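Long-range contacts in protein of unknown function with a cupin-like fold (Ralstonia eutropha, PDB 3CJX), which is of unknown function but has a cupin-like fold, related by family to the cupin domain of the ChrR type: residues P57-T62 / G118-F123; V65-I70 / T110-M115; I32-M37 / N151-I156; F20-G25 / R147-G152. All blocks are in the same frame, centred on the assembly; numbering follows the deposited sequence.

Interaction 1. Residues P57-T62 / G118-F123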
loop_
_atom_site.group_PDB
_atom_site.type_symbol
_atom_site.label_atom_id
_atom_site.label_comp_id
_atom_site.label_asym_id
_atom_site.label_seq_id
_atom_site.Cartn_x
_atom_site.Cartn_y
_atom_site.Cartn_z
ATOM N N PRO A 57 -0.418 8.698 9.498
ATOM C CA PRO A 57 -0.184 8.402 10.893
ATOM C C PRO A 57 1.040 7.518 11.039
ATOM O O PRO A 57 1.556 7.025 10.045
ATOM C CB PRO A 57 -1.458 7.644 11.304
ATOM C CG PRO A 57 -2.407 7.800 10.185
ATOM C CD PRO A 57 -1.595 7.968 8.988
ATOM N N LEU A 58 1.517 7.343 12.264
ATOM C CA LEU A 58 2.644 6.445 12.513
ATOM C C LEU A 58 2.208 4.999 12.225
ATOM O O LEU A 58 1.171 4.561 12.693
ATOM C CB LEU A 58 3.156 6.540 13.955
ATOM C CG LEU A 58 4.061 7.679 14.421
ATOM C CD1 LEU A 58 4.232 7.594 15.914
ATOM C CD2 LEU A 58 5.406 7.591 13.791
ATOM N N HIS A 59 3.010 4.280 11.445
ATOM C CA HIS A 59 2.737 2.881 11.082
ATOM C C HIS A 59 3.729 1.946 11.739
ATOM O O HIS A 59 4.900 1.974 11.378
ATOM C CB HIS A 59 2.841 2.644 9.556
ATOM C CG HIS A 59 1.803 3.359 8.735
ATOM N ND1 HIS A 59 0.457 3.332 9.034
ATOM C CD2 HIS A 59 1.915 4.072 7.588
ATOM C CE1 HIS A 59 -0.210 4.034 8.134
ATOM N NE2 HIS A 59 0.651 4.494 7.246
ATOM N N PHE A 60 3.281 1.131 12.695
ATOM C CA PHE A 60 4.131 0.088 13.275
ATOM C C PHE A 60 3.992 -1.147 12.386
ATOM O O PHE A 60 2.880 -1.637 12.192
ATOM C CB PHE A 60 3.699 -0.255 14.700
ATOM C CG PHE A 60 4.456 -1.384 15.305
ATOM C CD1 PHE A 60 5.649 -1.154 15.945
ATOM C CD2 PHE A 60 3.981 -2.675 15.230
ATOM C CE1 PHE A 60 6.363 -2.188 16.502
ATOM C CE2 PHE A 60 4.700 -3.722 15.784
ATOM C CZ PHE A 60 5.888 -3.473 16.428
ATOM N N HIS A 61 5.111 -1.647 11.857
ATOM C CA HIS A 61 5.112 -2.821 10.955
ATOM C C HIS A 61 5.369 -4.125 11.690
ATOM O O HIS A 61 6.343 -4.234 12.419
ATOM C CB HIS A 61 6.179 -2.675 9.872
ATOM C CG HIS A 61 6.058 -1.415 9.092
ATOM N ND1 HIS A 61 4.966 -1.141 8.298
ATOM C CD2 HIS A 61 6.871 -0.336 9.000
ATOM C CE1 HIS A 61 5.118 0.048 7.740
ATOM N NE2 HIS A 61 6.262 0.561 8.156
ATOM N N THR A 62 4.500 -5.112 11.500
ATOM C CA THR A 62 4.702 -6.415 12.111
ATOM C C THR A 62 5.495 -7.359 11.199
ATOM O O THR A 62 5.880 -8.439 11.615
ATOM C CB THR A 62 3.363 -7.094 12.454
ATOM O OG1 THR A 62 2.602 -7.284 11.258
ATOM C CG2 THR A 62 2.556 -6.257 13.460
ATOM N N GLY A 118 2.758 -8.752 6.750
ATOM C CA GLY A 118 2.209 -8.577 8.055
ATOM C C GLY A 118 1.183 -7.482 8.050
ATOM O O GLY A 118 0.649 -7.083 7.015
ATOM N N CYS A 119 0.981 -6.941 9.230
ATOM C CA CYS A 119 -0.046 -5.981 9.459
ATOM C C CYS A 119 0.519 -4.618 9.865
ATOM O O CYS A 119 1.695 -4.481 10.224
ATOM C CB CYS A 119 -0.932 -6.587 10.539
ATOM S SG CYS A 119 -2.149 -5.579 11.161
ATOM N N ASN A 120 -0.340 -3.619 9.773
ATOM C CA ASN A 120 0.047 -2.284 10.176
ATOM C C ASN A 120 -0.779 -1.898 11.378
ATOM O O ASN A 120 -1.993 -2.051 11.408
ATOM C CB ASN A 120 -0.039 -1.268 9.024
ATOM C CG ASN A 120 1.157 -1.365 8.065
ATOM O OD1 ASN A 120 1.999 -2.255 8.193
ATOM N ND2 ASN A 120 1.239 -0.438 7.121
ATOM N N VAL A 121 -0.083 -1.481 12.434
ATOM C CA VAL A 121 -0.766 -1.061 13.654
ATOM C C VAL A 121 -0.511 0.434 13.660
ATOM O O VAL A 121 0.638 0.870 13.612
ATOM C CB VAL A 121 -0.244 -1.754 14.938
ATOM C CG1 VAL A 121 -1.115 -1.371 16.131
ATOM C CG2 VAL A 121 -0.236 -3.242 14.748
ATOM N N ASN A 122 -1.595 1.201 13.717
ATOM C CA ASN A 122 -1.544 2.663 13.599
ATOM C C ASN A 122 -1.598 3.400 14.920
ATOM O O ASN A 122 -2.466 3.127 15.754
ATOM C CB ASN A 122 -2.695 3.121 12.696
ATOM C CG ASN A 122 -2.635 2.471 11.303
ATOM O OD1 ASN A 122 -1.572 2.393 10.688
ATOM N ND2 ASN A 122 -3.772 1.989 10.819
ATOM N N PHE A 123 -0.662 4.332 15.103
ATOM C CA PHE A 123 -0.593 5.145 16.306
ATOM C C PHE A 123 -0.427 6.620 15.949
ATOM O O PHE A 123 -0.092 6.952 14.822
ATOM C CB PHE A 123 0.596 4.743 17.175
ATOM C CG PHE A 123 0.565 3.328 17.679
ATOM C CD1 PHE A 123 -0.002 3.026 18.888
ATOM C CD2 PHE A 123 1.174 2.321 16.975
ATOM C CE1 PHE A 123 -0.000 1.731 19.372
ATOM C CE2 PHE A 123 1.180 1.033 17.447
ATOM C CZ PHE A 123 0.590 0.737 18.655
#
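Phe123 and Phe60 lie on one face of an antiparallel strand pair, 58-61 against 120-123, within the six-stranded antiparallel sheet of this cupin-like fold. The Phe123 ring turns its edge to the neighbouring strand: CE2 lies 3.9 Å from Phe60 CB, close to the ring's own plane. Phe60 holds CG anti to its backbone N (chi1 175°), and its ring leads away from the partner strand, while its CB stays against Val121 CB at 4.2 Å. Leu58 and Val121 lie on the same face, Leu58 packing on Ile97 and Val121 on Leu132, so apolar chains suit it although it is only partly buried. Backbone bonds join Phe60 with Val121 in both directions; of the two between Leu58 and Phe123, the one from Leu58 N is weak.

The other face is polar and carries His59, His61, Asn120 and Asn122. His59 ND1 donates to Asn122 OD1 at 2.8 Å, and the oxygen sits in the imidazole plane, so the bond helps fix the turn of the ring. His59 and His61 recall the His-x-His pattern with which many cupins bind a metal; here His61 NE2 makes a weak hydrogen bond to a glycerol.

At the far end Thr62 N bonds to Cys119 O. Gly118, with a positive phi of 76° and no side chain, lies beside the Thr62 hydroxyl, and Thr62 OG1 accepts Cys119 N at 2.6 Å with an N-H...O angle of 167°.

Interaction 2. Residues V65-I70 / T110-M115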
loop_
_atom_site.group_PDB
_atom_site.type_symbol
_atom_site.label_atom_id
_atom_site.label_comp_id
_atom_site.label_asym_id
_atom_site.label_seq_id
_atom_site.Cartn_x
_atom_site.Cartn_y
_atom_site.Cartn_z
ATOM N N VAL A 65 8.810 -4.520 4.899
ATOM C CA VAL A 65 8.291 -3.643 3.834
ATOM C C VAL A 65 9.388 -3.404 2.820
ATOM O O VAL A 65 10.490 -2.980 3.178
ATOM C CB VAL A 65 7.866 -2.245 4.297
ATOM C CG1 VAL A 65 7.394 -1.444 3.105
ATOM C CG2 VAL A 65 6.767 -2.306 5.353
ATOM N N HIS A 66 9.084 -3.727 1.567
ATOM C CA HIS A 66 9.965 -3.478 0.415
ATOM C C HIS A 66 9.293 -2.398 -0.419
ATOM O O HIS A 66 8.181 -2.572 -0.897
ATOM C CB HIS A 66 10.140 -4.717 -0.440
ATOM C CG HIS A 66 10.874 -5.816 0.238
ATOM N ND1 HIS A 66 12.241 -5.940 0.164
ATOM C CD2 HIS A 66 10.437 -6.861 0.976
ATOM C CE1 HIS A 66 12.620 -7.005 0.850
ATOM N NE2 HIS A 66 11.543 -7.587 1.345
HETATM N N MSE A 67 9.973 -1.284 -0.602
HETATM C CA MSE A 67 9.362 -0.176 -1.321
HETATM C C MSE A 67 10.287 0.485 -2.317
HETATM O O MSE A 67 11.434 0.787 -2.003
HETATM C CB MSE A 67 8.826 0.835 -0.318
HETATM C CG MSE A 67 8.340 2.133 -0.913
HETATM SE SE MSE A 67 6.771 2.764 0.003
HETATM C CE MSE A 67 7.277 2.157 1.807
ATOM N N TYR A 68 9.743 0.692 -3.517
ATOM C CA TYR A 68 10.442 1.327 -4.598
ATOM C C TYR A 68 9.664 2.543 -5.051
ATOM O O TYR A 68 8.475 2.449 -5.410
ATOM C CB TYR A 68 10.601 0.366 -5.770
ATOM C CG TYR A 68 11.387 0.926 -6.945
ATOM C CD1 TYR A 68 12.778 0.911 -6.943
ATOM C CD2 TYR A 68 10.734 1.431 -8.063
ATOM C CE1 TYR A 68 13.499 1.393 -8.013
ATOM C CE2 TYR A 68 11.440 1.918 -9.144
ATOM C CZ TYR A 68 12.823 1.909 -9.113
ATOM O OH TYR A 68 13.532 2.392 -10.185
ATOM N N THR A 69 10.358 3.675 -5.045
ATOM C CA THR A 69 9.785 4.926 -5.481
ATOM C C THR A 69 10.043 5.107 -6.957
ATOM O O THR A 69 11.188 5.185 -7.394
ATOM C CB THR A 69 10.405 6.083 -4.743
ATOM O OG1 THR A 69 10.208 5.889 -3.342
ATOM C CG2 THR A 69 9.774 7.401 -5.188
ATOM N N ILE A 70 8.973 5.180 -7.728
ATOM C CA ILE A 70 9.086 5.350 -9.173
ATOM C C ILE A 70 9.338 6.846 -9.447
ATOM O O ILE A 70 10.243 7.230 -10.192
ATOM C CB ILE A 70 7.798 4.822 -9.876
ATOM C CG1 ILE A 70 7.575 3.329 -9.517
ATOM C CG2 ILE A 70 7.841 5.062 -11.415
ATOM C CD1 ILE A 70 6.126 2.828 -9.651
ATOM N N THR A 110 3.544 11.346 -5.999
ATOM C CA THR A 110 4.655 10.514 -5.625
ATOM C C THR A 110 4.129 9.113 -5.861
ATOM O O THR A 110 3.116 8.719 -5.278
ATOM C CB THR A 110 5.052 10.757 -4.165
ATOM O OG1 THR A 110 5.600 12.082 -4.041
ATOM C CG2 THR A 110 6.076 9.747 -3.703
ATOM N N GLU A 111 4.802 8.372 -6.735
ATOM C CA GLU A 111 4.383 7.032 -7.133
ATOM C C GLU A 111 5.276 5.932 -6.562
ATOM O O GLU A 111 6.497 5.925 -6.813
ATOM C CB GLU A 111 4.419 6.932 -8.668
ATOM C CG GLU A 111 3.535 7.931 -9.423
ATOM C CD GLU A 111 2.047 7.711 -9.202
ATOM O OE1 GLU A 111 1.666 6.734 -8.543
ATOM O OE2 GLU A 111 1.240 8.515 -9.702
ATOM N N VAL A 112 4.694 4.980 -5.832
ATOM C CA VAL A 112 5.509 3.888 -5.274
ATOM C C VAL A 112 4.923 2.513 -5.550
ATOM O O VAL A 112 3.743 2.371 -5.855
ATOM C CB VAL A 112 5.689 4.024 -3.759
ATOM C CG1 VAL A 112 6.247 5.400 -3.399
ATOM C CG2 VAL A 112 4.376 3.802 -3.072
ATOM N N ILE A 113 5.767 1.503 -5.495
ATOM C CA ILE A 113 5.284 0.130 -5.556
ATOM C C ILE A 113 5.854 -0.506 -4.309
ATOM O O ILE A 113 7.032 -0.351 -4.012
ATOM C CB ILE A 113 5.712 -0.652 -6.829
ATOM C CG1 ILE A 113 5.072 -2.042 -6.818
ATOM C CG2 ILE A 113 7.241 -0.786 -6.942
ATOM C CD1 ILE A 113 5.370 -2.852 -8.049
ATOM N N PHE A 114 5.027 -1.175 -3.536
ATOM C CA PHE A 114 5.561 -1.806 -2.350
ATOM C C PHE A 114 4.991 -3.153 -2.081
ATOM O O PHE A 114 3.910 -3.495 -2.545
ATOM C CB PHE A 114 5.368 -0.935 -1.113
ATOM C CG PHE A 114 3.942 -0.718 -0.739
ATOM C CD1 PHE A 114 3.287 -1.609 0.108
ATOM C CD2 PHE A 114 3.260 0.382 -1.214
ATOM C CE1 PHE A 114 1.962 -1.418 0.450
ATOM C CE2 PHE A 114 1.944 0.600 -0.869
ATOM C CZ PHE A 114 1.288 -0.307 -0.032
HETATM N N MSE A 115 5.772 -3.919 -1.339
HETATM C CA MSE A 115 5.391 -5.238 -0.909
HETATM C C MSE A 115 5.364 -5.202 0.635
HETATM O O MSE A 115 6.425 -5.171 1.254
HETATM C CB MSE A 115 6.397 -6.268 -1.466
HETATM C CG MSE A 115 6.525 -6.335 -3.037
HETATM SE SE MSE A 115 8.021 -5.474 -4.069
HETATM C CE MSE A 115 7.868 -3.576 -3.832
#
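Two neighbouring strands of the mixed sheet of the cupin-like fold, 65-71 and 110-117, run antiparallel here, and Met67 meets Val112 and Phe114 on the face they share. Met67 and Met115 are selenomethionines. The bent chain of Met67 brings SE to 4.0 Å from Val112 CG2 and makes an oblique Met-aromatic contact with Phe114, SE lying 5.3 Å from the ring centroid. Met67 and Phe114 lie side by side and point the same way, CB to CB at 4.0 Å, while the Phe114 ring leads away from the 65-70 strand. Trp74 and Tyr76, from the second sheet, pack on Met67, whose long flexible chain can follow their rings, while Thr69, small and hydroxylated, takes the indole N-H of Trp74 on OG1.

On the opposite face Tyr68 CB touches Ile113 CG2 at 3.7 Å. The backbones are joined by paired bonds between His66 and Met115 and between Tyr68 and Ile113, with Ile70 N adding a bond to Glu111 O at 2.7 Å. Glu111 turns its carboxylate to Arg47, in a salt bridge, and to Ser49. An antiparallel pair whose inner residues pack against a second sheet is consistent with the beta-barrel of the cupin fold.

Interaction 3. Residues I32-M37 / N151-I156. With SO4 (sulfate ion), chain I.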
loop_
_atom_site.group_PDB
_atom_site.type_symbol
_atom_site.label_atom_id
_atom_site.label_comp_id
_atom_site.label_asym_id
_atom_site.label_seq_id
_atom_site.Cartn_x
_atom_site.Cartn_y
_atom_site.Cartn_z
ATOM N N ILE A 32 -4.752 4.121 -4.554
ATOM C CA ILE A 32 -4.150 2.791 -4.667
ATOM C C ILE A 32 -4.611 2.045 -5.886
ATOM O O ILE A 32 -5.745 2.239 -6.365
ATOM C CB ILE A 32 -4.623 1.850 -3.508
ATOM C CG1 ILE A 32 -4.445 2.487 -2.165
ATOM C CG2 ILE A 32 -3.820 0.579 -3.440
ATOM C CD1 ILE A 32 -2.997 2.705 -1.851
ATOM N N PHE A 33 -3.726 1.177 -6.369
ATOM C CA PHE A 33 -4.074 0.211 -7.388
ATOM C C PHE A 33 -3.625 -1.141 -6.814
ATOM O O PHE A 33 -2.434 -1.398 -6.733
ATOM C CB PHE A 33 -3.416 0.499 -8.738
ATOM C CG PHE A 33 -4.130 -0.150 -9.891
ATOM C CD1 PHE A 33 -4.324 -1.530 -9.916
ATOM C CD2 PHE A 33 -4.624 0.609 -10.928
ATOM C CE1 PHE A 33 -4.987 -2.136 -10.942
ATOM C CE2 PHE A 33 -5.282 0.014 -11.970
ATOM C CZ PHE A 33 -5.461 -1.372 -11.981
ATOM N N PRO A 34 -4.575 -2.003 -6.415
ATOM C CA PRO A 34 -4.147 -3.265 -5.851
ATOM C C PRO A 34 -3.600 -4.186 -6.923
ATOM O O PRO A 34 -4.049 -4.132 -8.059
ATOM C CB PRO A 34 -5.444 -3.839 -5.269
ATOM C CG PRO A 34 -6.503 -3.275 -6.121
ATOM C CD PRO A 34 -6.044 -1.914 -6.497
ATOM N N LEU A 35 -2.612 -4.991 -6.554
ATOM C CA LEU A 35 -1.991 -5.962 -7.451
ATOM C C LEU A 35 -2.178 -7.388 -6.907
ATOM O O LEU A 35 -2.832 -8.218 -7.548
ATOM C CB LEU A 35 -0.504 -5.619 -7.658
ATOM C CG LEU A 35 -0.290 -4.154 -8.064
ATOM C CD1 LEU A 35 1.182 -3.783 -8.129
ATOM C CD2 LEU A 35 -0.995 -3.912 -9.403
ATOM N N PHE A 36 -1.642 -7.639 -5.709
ATOM C CA PHE A 36 -1.704 -8.954 -5.072
ATOM C C PHE A 36 -2.104 -8.832 -3.607
ATOM O O PHE A 36 -1.498 -8.072 -2.878
ATOM C CB PHE A 36 -0.345 -9.651 -5.183
ATOM C CG PHE A 36 -0.341 -11.047 -4.656
ATOM C CD1 PHE A 36 -0.668 -12.103 -5.479
ATOM C CD2 PHE A 36 -0.019 -11.307 -3.336
ATOM C CE1 PHE A 36 -0.675 -13.390 -5.001
ATOM C CE2 PHE A 36 -0.031 -12.591 -2.850
ATOM C CZ PHE A 36 -0.354 -13.631 -3.677
HETATM N N MSE A 37 -3.111 -9.599 -3.178
HETATM C CA MSE A 37 -3.588 -9.563 -1.784
HETATM C C MSE A 37 -3.818 -10.948 -1.204
HETATM O O MSE A 37 -4.658 -11.702 -1.690
HETATM C CB MSE A 37 -4.871 -8.772 -1.691
HETATM C CG MSE A 37 -4.786 -7.511 -2.465
HETATM SE SE MSE A 37 -5.779 -6.129 -1.662
HETATM C CE MSE A 37 -4.447 -5.660 -0.326
ATOM N N ASN A 151 -15.295 1.179 -10.666
ATOM C CA ASN A 151 -14.020 0.918 -11.308
ATOM C C ASN A 151 -14.023 -0.521 -11.796
ATOM O O ASN A 151 -14.373 -1.428 -11.035
ATOM C CB ASN A 151 -12.893 1.168 -10.303
ATOM C CG ASN A 151 -11.526 1.213 -10.949
ATOM O OD1 ASN A 151 -11.194 0.385 -11.787
ATOM N ND2 ASN A 151 -10.724 2.188 -10.553
ATOM N N GLY A 152 -13.619 -0.730 -13.050
ATOM C CA GLY A 152 -13.615 -2.064 -13.673
ATOM C C GLY A 152 -12.276 -2.774 -13.649
ATOM O O GLY A 152 -11.968 -3.560 -14.533
ATOM N N LEU A 153 -11.509 -2.506 -12.603
ATOM C CA LEU A 153 -10.186 -3.082 -12.377
ATOM C C LEU A 153 -10.261 -4.490 -11.789
ATOM O O LEU A 153 -11.290 -4.892 -11.245
ATOM C CB LEU A 153 -9.417 -2.099 -11.479
ATOM C CG LEU A 153 -8.589 -2.333 -10.235
ATOM C CD1 LEU A 153 -8.330 -0.941 -9.730
ATOM C CD2 LEU A 153 -9.279 -3.141 -9.157
ATOM N N ARG A 154 -9.168 -5.237 -11.944
ATOM C CA ARG A 154 -9.023 -6.584 -11.397
ATOM C C ARG A 154 -7.674 -6.674 -10.731
ATOM O O ARG A 154 -6.737 -6.018 -11.172
ATOM C CB ARG A 154 -9.010 -7.648 -12.487
ATOM C CG ARG A 154 -10.217 -7.702 -13.384
ATOM C CD ARG A 154 -10.129 -8.934 -14.295
ATOM N NE ARG A 154 -8.904 -8.937 -15.104
ATOM C CZ ARG A 154 -8.469 -9.971 -15.828
ATOM N NH1 ARG A 154 -9.137 -11.127 -15.863
ATOM N NH2 ARG A 154 -7.339 -9.853 -16.518
ATOM N N TYR A 155 -7.578 -7.498 -9.691
ATOM C CA TYR A 155 -6.315 -7.732 -8.989
ATOM C C TYR A 155 -6.228 -9.223 -8.606
ATOM O O TYR A 155 -7.192 -9.968 -8.747
ATOM C CB TYR A 155 -6.167 -6.794 -7.774
ATOM C CG TYR A 155 -7.177 -7.044 -6.675
ATOM C CD1 TYR A 155 -8.414 -6.413 -6.694
ATOM C CD2 TYR A 155 -6.896 -7.917 -5.625
ATOM C CE1 TYR A 155 -9.347 -6.640 -5.708
ATOM C CE2 TYR A 155 -7.827 -8.155 -4.626
ATOM C CZ TYR A 155 -9.057 -7.512 -4.677
ATOM O OH TYR A 155 -10.018 -7.737 -3.724
ATOM N N ILE A 156 -5.065 -9.653 -8.134
ATOM C CA ILE A 156 -4.859 -11.045 -7.772
ATOM C C ILE A 156 -5.067 -11.225 -6.271
ATOM O O ILE A 156 -4.590 -10.410 -5.475
ATOM C CB ILE A 156 -3.449 -11.504 -8.131
ATOM C CG1 ILE A 156 -3.135 -11.175 -9.585
ATOM C CG2 ILE A 156 -3.292 -12.992 -7.841
ATOM C CD1 ILE A 156 -4.098 -11.738 -10.533
HETATM S S SO4 I . -12.679 1.681 -15.858
HETATM O O1 SO4 I . -12.925 2.503 -14.670
HETATM O O2 SO4 I . -11.386 1.985 -16.481
HETATM O O3 SO4 I . -13.740 1.906 -16.844
HETATM O O4 SO4 I . -12.658 0.283 -15.442
#
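The Phe33 ring receives Leu153 on one face: CD1 stands 3.6 Å above the plane, over the centre, in a CH-pi contact made tip to tip. Near the plane at its edge lies Arg154 O, 4.3 Å from Phe33 CE1, and Phe20 makes an edge-to-face contact with the same ring. Tyr155 is touched obliquely by two residues of the 32-37 strand. Pro34, crossing it at about a right angle, puts CG 3.7 Å from Tyr155 CD1, and the selenomethionine Met37 lays CG 3.8 Å from Tyr155 CE2, its SE adding an oblique Met-aromatic contact. The Tyr155 hydroxyl is hydrogen-bonded to Asp143 of helix 135-148, whose Val142 and Ile146 touch the Tyr155 side chain; tyrosine suits the place because its ring meets apolar neighbours while its hydroxyl reaches Asp143.

At Phe36 and Ile156 the chain joins the mixed sheet of the cupin-like fold as a short parallel edge strand. Ile156 N bonds to Leu35 O at 2.7 Å, and Met37 N to Ile156 O at 2.8 Å. Across the other edge of strand 30-38, Leu35 and Phe36 both face Val45, a classic beta bulge. Branched Ile156 fits against the flat aromatic beside it, laying CG2 3.6 Å from Phe36 CD1, oblique to that ring.

Interaction 4. Residues F20-G25 / R147-G152. With SO4 (sulfate ion), chain I.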
loop_
_atom_site.group_PDB
_atom_site.type_symbol
_atom_site.label_atom_id
_atom_site.label_comp_id
_atom_site.label_asym_id
_atom_site.label_seq_id
_atom_site.Cartn_x
_atom_site.Cartn_y
_atom_site.Cartn_z
ATOM N N PHE A 20 -6.839 4.652 -10.653
ATOM C CA PHE A 20 -6.577 4.193 -9.292
ATOM C C PHE A 20 -7.836 4.351 -8.442
ATOM O O PHE A 20 -8.706 5.174 -8.727
ATOM C CB PHE A 20 -5.430 4.985 -8.647
ATOM C CG PHE A 20 -4.044 4.510 -9.022
ATOM C CD1 PHE A 20 -3.700 4.229 -10.333
ATOM C CD2 PHE A 20 -3.055 4.412 -8.049
ATOM C CE1 PHE A 20 -2.406 3.815 -10.652
ATOM C CE2 PHE A 20 -1.762 4.004 -8.368
ATOM C CZ PHE A 20 -1.441 3.711 -9.673
ATOM N N LEU A 21 -7.931 3.520 -7.412
ATOM C CA LEU A 21 -9.011 3.620 -6.450
ATOM C C LEU A 21 -8.657 4.854 -5.618
ATOM O O LEU A 21 -7.529 4.978 -5.144
ATOM C CB LEU A 21 -9.067 2.358 -5.586
ATOM C CG LEU A 21 -9.293 1.054 -6.355
ATOM C CD1 LEU A 21 -9.265 -0.151 -5.418
ATOM C CD2 LEU A 21 -10.617 1.149 -7.119
ATOM N N LYS A 22 -9.596 5.774 -5.457
ATOM C CA LYS A 22 -9.314 7.031 -4.770
ATOM C C LYS A 22 -9.601 7.050 -3.271
ATOM O O LYS A 22 -10.523 6.390 -2.792
ATOM C CB LYS A 22 -10.038 8.172 -5.472
ATOM C CG LYS A 22 -9.744 8.186 -6.988
ATOM C CD LYS A 22 -9.586 9.581 -7.535
ATOM C CE LYS A 22 -8.887 9.665 -8.920
ATOM N NZ LYS A 22 -8.795 8.415 -9.751
ATOM N N ALA A 23 -8.752 7.767 -2.535
ATOM C CA ALA A 23 -8.925 7.985 -1.107
ATOM C C ALA A 23 -9.064 6.740 -0.252
ATOM O O ALA A 23 -10.096 6.548 0.380
ATOM C CB ALA A 23 -10.136 8.896 -0.884
ATOM N N LEU A 24 -8.029 5.910 -0.220
ATOM C CA LEU A 24 -8.022 4.688 0.606
ATOM C C LEU A 24 -8.491 4.954 2.032
ATOM O O LEU A 24 -8.003 5.888 2.693
ATOM C CB LEU A 24 -6.617 4.085 0.671
ATOM C CG LEU A 24 -6.439 2.772 1.461
ATOM C CD1 LEU A 24 -7.281 1.677 0.815
ATOM C CD2 LEU A 24 -4.947 2.368 1.518
ATOM N N GLY A 25 -9.414 4.114 2.509
ATOM C CA GLY A 25 -10.027 4.267 3.837
ATOM C C GLY A 25 -10.565 5.669 4.094
ATOM O O GLY A 25 -10.559 6.138 5.233
ATOM N N ARG A 147 -16.719 -1.159 -6.218
ATOM C CA ARG A 147 -18.172 -0.993 -6.398
ATOM C C ARG A 147 -18.541 0.487 -6.350
ATOM O O ARG A 147 -19.019 1.015 -7.348
ATOM C CB ARG A 147 -18.988 -1.767 -5.347
ATOM N N GLU A 148 -18.289 1.150 -5.217
ATOM C CA GLU A 148 -18.644 2.582 -5.033
ATOM C C GLU A 148 -18.137 3.536 -6.134
ATOM O O GLU A 148 -18.864 4.441 -6.534
ATOM C CB GLU A 148 -18.218 3.120 -3.645
ATOM C CG GLU A 148 -19.170 2.802 -2.496
ATOM N N GLN A 149 -16.917 3.324 -6.623
ATOM C CA GLN A 149 -16.323 4.185 -7.657
ATOM C C GLN A 149 -16.535 3.670 -9.091
ATOM O O GLN A 149 -16.028 4.269 -10.061
ATOM C CB GLN A 149 -14.828 4.371 -7.393
ATOM C CG GLN A 149 -14.524 4.948 -6.028
ATOM C CD GLN A 149 -13.043 5.146 -5.776
ATOM O OE1 GLN A 149 -12.213 5.100 -6.691
ATOM N NE2 GLN A 149 -12.702 5.367 -4.518
ATOM N N ASP A 150 -17.266 2.559 -9.217
ATOM C CA ASP A 150 -17.590 1.964 -10.506
ATOM C C ASP A 150 -16.326 1.680 -11.334
ATOM O O ASP A 150 -16.281 1.907 -12.541
ATOM C CB ASP A 150 -18.555 2.897 -11.242
ATOM C CG ASP A 150 -19.032 2.335 -12.564
ATOM O OD1 ASP A 150 -19.056 1.092 -12.725
ATOM O OD2 ASP A 150 -19.379 3.154 -13.447
ATOM N N ASN A 151 -15.295 1.179 -10.666
ATOM C CA ASN A 151 -14.020 0.918 -11.308
ATOM C C ASN A 151 -14.023 -0.521 -11.796
ATOM O O ASN A 151 -14.373 -1.428 -11.035
ATOM C CB ASN A 151 -12.893 1.168 -10.303
ATOM C CG ASN A 151 -11.526 1.213 -10.949
ATOM O OD1 ASN A 151 -11.194 0.385 -11.787
ATOM N ND2 ASN A 151 -10.724 2.188 -10.553
ATOM N N GLY A 152 -13.619 -0.730 -13.050
ATOM C CA GLY A 152 -13.615 -2.064 -13.673
ATOM C C GLY A 152 -12.276 -2.774 -13.649
ATOM O O GLY A 152 -11.968 -3.560 -14.533
HETATM S S SO4 I . -12.679 1.681 -15.858
HETATM O O1 SO4 I . -12.925 2.503 -14.670
HETATM O O2 SO4 I . -11.386 1.985 -16.481
HETATM O O3 SO4 I . -13.740 1.906 -16.844
HETATM O O4 SO4 I . -12.658 0.283 -15.442
#
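Gln149 grips the backbone of Lys22 with both ends of its amide. OE1 accepts Lys22 N at 3.0 Å with a nearly straight N-H...O angle of 172°, the donor lying in the carbonyl plane on a lone pair. NE2 donates back to Lys22 O, also at 3.0 Å but more bent, at 141°, with that oxygen close to the amide plane. A side chain that offers a donor and an acceptor in one flat group can thus pair with a peptide much as a neighbouring strand would, and the two bonds together should hold the amide from turning. Gln149 reaches this far because its chain is extended beyond CG.

Beside it, Leu21 crosses Asn151 obliquely, with CD2 3.6 Å from Asn151 ND2. Leu21 also packs on Trp141, Val142 and Ile146, an apolar leucine set against the helix, and with Gln149 just past the helix end the contact fastens the loop before strand 30-38 of the cupin-like fold to helix 135-148. The helix closes in a Schellman motif: Asp150 takes a positive phi of 55°, and its N bonds back to Arg147 O at 3.0 Å. Farther out, Asn151 is positioned by ND2, which donates to Pro19 O, and by OD1, which takes a weak bond from Leu153 N. The exposed Gly152 offers its N to O4 of a sulfate ion at 2.8 Å, an anion probably from the crystallisation liquor and held as well by His18 ND1.

How the interactions relate
From the N terminus, residues 20-25 open the loop closed by interaction 4, and 32-37 open that of interaction 3. Both close at the end of helix 135-148 and the chain that follows it, where they share Asn151 and Gly152, and they also touch directly: Ile32 O lies 2.7 Å from Leu21 N, a probable hydrogen bond. Interaction 1 is nested inside both loops, and interaction 2 inside interaction 1, since 58-61 leads into 65-71 and 110-117 into 120-123. Interactions 2 and 3 reach the mixed sheet and meet at Ile113 and Leu35; interaction 1 belongs to the antiparallel sheet. Interaction 4 ties the N-terminal loop to the helix end.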